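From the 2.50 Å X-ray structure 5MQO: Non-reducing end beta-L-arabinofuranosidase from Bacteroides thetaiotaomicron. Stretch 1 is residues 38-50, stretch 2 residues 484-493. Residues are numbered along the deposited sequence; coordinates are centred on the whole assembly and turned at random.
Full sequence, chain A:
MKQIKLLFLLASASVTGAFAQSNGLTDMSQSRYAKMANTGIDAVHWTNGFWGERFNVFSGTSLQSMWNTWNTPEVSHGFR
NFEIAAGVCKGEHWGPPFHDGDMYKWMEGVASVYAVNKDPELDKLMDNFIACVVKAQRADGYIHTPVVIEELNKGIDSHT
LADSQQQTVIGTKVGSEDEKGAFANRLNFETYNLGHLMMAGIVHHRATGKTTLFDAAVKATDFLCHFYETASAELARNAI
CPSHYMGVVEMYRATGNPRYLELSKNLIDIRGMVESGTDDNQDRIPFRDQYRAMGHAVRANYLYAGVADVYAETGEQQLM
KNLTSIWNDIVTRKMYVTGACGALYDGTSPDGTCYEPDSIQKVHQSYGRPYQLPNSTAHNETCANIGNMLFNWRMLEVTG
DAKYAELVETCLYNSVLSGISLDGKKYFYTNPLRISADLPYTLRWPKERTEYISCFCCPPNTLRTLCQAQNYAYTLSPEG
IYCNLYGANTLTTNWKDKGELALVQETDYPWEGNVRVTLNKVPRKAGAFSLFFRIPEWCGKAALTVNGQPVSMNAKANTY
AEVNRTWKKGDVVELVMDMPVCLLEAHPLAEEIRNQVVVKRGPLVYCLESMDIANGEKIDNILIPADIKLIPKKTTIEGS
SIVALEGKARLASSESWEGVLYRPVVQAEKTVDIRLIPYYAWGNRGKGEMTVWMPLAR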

# COMPACT_ATOMS: atom_id res chain seq x y z
N ASN A 38 -5.65 -1.18 15.40
CA ASN A 38 -4.72 -0.07 15.22
C ASN A 38 -4.39 0.65 16.54
O ASN A 38 -5.14 0.59 17.53
N THR A 39 -3.24 1.32 16.53
CA THR A 39 -2.94 2.41 17.42
C THR A 39 -3.80 3.59 16.98
O THR A 39 -4.20 3.68 15.82
N GLY A 40 -4.05 4.50 17.91
CA GLY A 40 -4.82 5.71 17.66
C GLY A 40 -4.17 6.52 16.57
O GLY A 40 -2.97 6.45 16.35
N ILE A 41 -4.99 7.28 15.85
CA ILE A 41 -4.54 8.05 14.69
C ILE A 41 -3.50 9.11 15.08
O ILE A 41 -2.68 9.49 14.25
N ASP A 42 -3.53 9.52 16.35
CA ASP A 42 -2.60 10.51 16.96
C ASP A 42 -1.37 9.96 17.74
O ASP A 42 -0.48 10.74 18.15
N ALA A 43 -1.31 8.64 17.90
CA ALA A 43 -0.32 7.99 18.77
C ALA A 43 1.10 7.86 18.23
O ALA A 43 2.03 7.82 19.02
N VAL A 44 1.28 7.77 16.92
CA VAL A 44 2.60 7.52 16.33
C VAL A 44 3.00 8.74 15.52
O VAL A 44 2.22 9.18 14.67
N HIS A 45 4.17 9.32 15.80
CA HIS A 45 4.80 10.34 14.92
C HIS A 45 6.13 9.78 14.38
O HIS A 45 6.96 9.33 15.16
N TRP A 46 6.34 9.86 13.07
CA TRP A 46 7.68 9.71 12.50
C TRP A 46 8.56 10.84 13.06
O TRP A 46 8.09 11.97 13.21
N THR A 47 9.83 10.50 13.30
CA THR A 47 10.86 11.42 13.76
C THR A 47 11.97 11.54 12.71
O THR A 47 11.79 12.26 11.74
N ASN A 48 13.09 10.82 12.87
CA ASN A 48 14.39 11.19 12.25
C ASN A 48 14.88 10.16 11.26
O ASN A 48 15.86 9.48 11.54
N GLY A 49 14.24 10.02 10.11
CA GLY A 49 14.82 9.13 9.11
C GLY A 49 14.08 9.18 7.81
O GLY A 49 13.57 10.24 7.42
N PHE A 50 14.00 8.02 7.16
CA PHE A 50 13.29 7.84 5.89
C PHE A 50 11.92 8.53 5.94
O PHE A 50 11.62 9.42 5.13
N ASN A 484 5.34 -3.58 13.48
CA ASN A 484 5.09 -4.00 12.13
C ASN A 484 5.91 -3.29 11.06
O ASN A 484 6.52 -3.95 10.23
N LEU A 485 5.93 -1.96 11.04
CA LEU A 485 6.76 -1.24 10.07
C LEU A 485 7.79 -0.43 10.79
O LEU A 485 7.44 0.58 11.40
N TYR A 486 9.05 -0.85 10.66
CA TYR A 486 10.19 -0.19 11.27
C TYR A 486 10.47 1.17 10.64
O TYR A 486 10.31 1.37 9.43
N GLY A 487 10.90 2.10 11.48
CA GLY A 487 11.16 3.50 11.10
C GLY A 487 11.22 4.34 12.38
O GLY A 487 10.52 4.04 13.36
N ALA A 488 12.05 5.37 12.37
CA ALA A 488 12.25 6.18 13.55
C ALA A 488 10.95 6.86 13.90
O ALA A 488 10.35 7.49 13.04
N ASN A 489 10.51 6.71 15.16
CA ASN A 489 9.23 7.21 15.61
C ASN A 489 9.09 7.30 17.14
O ASN A 489 9.81 6.64 17.88
N THR A 490 8.12 8.10 17.59
CA THR A 490 7.52 7.95 18.92
C THR A 490 6.17 7.23 18.84
O THR A 490 5.41 7.42 17.90
N LEU A 491 5.87 6.43 19.86
CA LEU A 491 4.53 5.91 20.11
C LEU A 491 4.12 6.21 21.55
O LEU A 491 4.83 5.80 22.47
N THR A 492 2.99 6.90 21.71
CA THR A 492 2.31 7.06 23.01
C THR A 492 0.85 6.60 22.89
O THR A 492 -0.00 7.29 22.33
N THR A 493 0.59 5.40 23.39
CA THR A 493 -0.77 4.90 23.56
C THR A 493 -1.12 4.91 25.04
O THR A 493 -0.27 5.18 25.89

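Residues 44-46 and 489-493 pair as antiparallel strands, and their register sets where each side chain lies. Four backbone hydrogen bonds hold the pairing: Thr 492 N to Ala 43 O (3.0 Å), His 45 N to Thr 490 O (3.1 Å), Thr 490 N to His 45 O (3.0 Å) and Thr 47 N to Ala 488 O (3.1 Å). Val 44, Trp 46, Asn 489 and Leu 491 share one face of the sheet, whereas His 45 and Thr 490 occupy the other.

On the first face, Leu 491 adopts chi1 t and chi2 p, which brings the end of its side chain nearer to the first stretch. Its CD1 lies 3.7 Å from CG2 of Val 44 (chi1 t) and 3.8 Å from CB of Ala 43, with Thr 39 CG2 farther off, 4.3 Å from the same Leu 491 CD1. The other methyl of Val 44, CG1, approaches Asn 489 CB at 4.2 Å.

Trp 46, with chi1 m and chi2 124°, carries its indole across the start of the second stretch. Ala 488 O sits at the ring edge, 3.4 Å from Trp 46 CE3, and Trp 46 CZ3 is 4.0 Å from Gly 487 CA. The absence of a side chain at Gly 487 matters here, since a CB in ideal position would clash with Trp 46 CZ3 at 2.9 Å. Asn 489 (chi1 p) places its CB 4.0 Å from Trp 46 CE3, while its ND2 makes a weak hydrogen bond to Gly 487 O (2.7 Å); its amide is also satisfied elsewhere in the structure.

On the opposite face, His 45 (chi1 m) and Thr 490 (chi1 p) meet through His 45 CB and Thr 490 OG1 at 3.7 Å. Thr 47, also p, sets its OG1 3.3 Å from Ala 488 CB and its CG2 4.1 Å from Thr 490 CG2.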

# COMPACT_ATOMS: atom_id res chain seq x y z
CB ASN A 38 -5.28 1.00 14.25
CG ASN A 38 -5.09 0.67 12.75
OD1 ASN A 38 -5.26 -0.46 12.30
ND2 ASN A 38 -4.77 1.68 11.97
CB THR A 39 -1.47 2.87 17.34
OG1 THR A 39 -1.24 3.62 16.13
CG2 THR A 39 -0.52 1.73 17.43
CB ILE A 41 -5.77 8.64 13.93
CG1 ILE A 41 -5.38 9.13 12.55
CG2 ILE A 41 -6.45 9.76 14.71
CD1 ILE A 41 -6.57 9.35 11.64
CB ASP A 42 -3.40 11.48 17.87
CG ASP A 42 -4.16 10.78 19.05
OD1 ASP A 42 -4.35 9.55 19.09
OD2 ASP A 42 -4.59 11.52 19.95
CB ALA A 43 -0.82 6.61 19.15
CB VAL A 44 2.59 6.23 15.46
CG1 VAL A 44 3.97 5.94 14.87
CG2 VAL A 44 2.13 5.02 16.28
CB HIS A 45 5.20 11.65 15.64
CG HIS A 45 4.16 12.22 16.56
ND1 HIS A 45 2.81 11.97 16.46
CD2 HIS A 45 4.30 13.11 17.57
CE1 HIS A 45 2.16 12.64 17.39
NE2 HIS A 45 3.04 13.35 18.07
CB TRP A 46 7.71 9.82 10.96
CG TRP A 46 6.90 8.85 10.22
CD1 TRP A 46 5.91 9.13 9.30
CD2 TRP A 46 6.96 7.42 10.31
NE1 TRP A 46 5.37 7.95 8.82
CE2 TRP A 46 6.00 6.89 9.42
CE3 TRP A 46 7.75 6.54 11.06
CZ2 TRP A 46 5.80 5.53 9.25
CZ3 TRP A 46 7.55 5.17 10.90
CH2 TRP A 46 6.58 4.68 9.99
CB THR A 47 11.40 10.97 15.14
OG1 THR A 47 11.88 9.63 15.06
CG2 THR A 47 10.31 11.00 16.18
CB ASN A 48 15.50 11.34 13.31
CG ASN A 48 15.09 12.23 14.46
OD1 ASN A 48 14.73 13.40 14.27
ND2 ASN A 48 15.11 11.68 15.68
CB PHE A 50 13.13 6.35 5.55
CG PHE A 50 12.63 6.08 4.15
CD1 PHE A 50 11.29 6.19 3.82
CD2 PHE A 50 13.52 5.73 3.14
CE1 PHE A 50 10.84 5.93 2.53
CE2 PHE A 50 13.08 5.46 1.85
CZ PHE A 50 11.74 5.57 1.54
CB ASN A 484 3.60 -3.85 11.86
CG ASN A 484 2.79 -4.87 12.62
OD1 ASN A 484 3.04 -6.05 12.50
ND2 ASN A 484 1.84 -4.42 13.42
CB LEU A 485 5.97 -0.29 9.17
CG LEU A 485 4.86 -0.84 8.25
CD1 LEU A 485 4.67 0.12 7.07
CD2 LEU A 485 5.11 -2.27 7.78
CB TYR A 486 11.45 -1.10 11.24
CG TYR A 486 11.23 -2.45 11.92
CD1 TYR A 486 10.89 -2.51 13.27
CD2 TYR A 486 11.33 -3.64 11.21
CE1 TYR A 486 10.64 -3.72 13.90
CE2 TYR A 486 11.08 -4.87 11.85
CZ TYR A 486 10.72 -4.89 13.19
OH TYR A 486 10.46 -6.06 13.87
CB ALA A 488 13.32 7.21 13.30
CB ASN A 489 8.10 6.32 15.05
CG ASN A 489 8.05 4.93 15.71
OD1 ASN A 489 7.80 4.79 16.92
ND2 ASN A 489 8.27 3.91 14.92
CB THR A 490 7.29 9.30 19.61
OG1 THR A 490 6.41 10.09 18.82
CG2 THR A 490 8.59 10.03 19.83
CB LEU A 491 4.50 4.40 19.91
CG LEU A 491 3.31 3.63 20.49
CD1 LEU A 491 1.99 4.12 19.90
CD2 LEU A 491 3.51 2.16 20.20
CB THR A 492 2.38 8.50 23.54
OG1 THR A 492 1.58 9.35 22.72
CG2 THR A 492 3.82 9.05 23.47
CB THR A 493 -0.92 3.45 23.05
OG1 THR A 493 -2.30 3.07 23.10
CG2 THR A 493 -0.11 2.43 23.89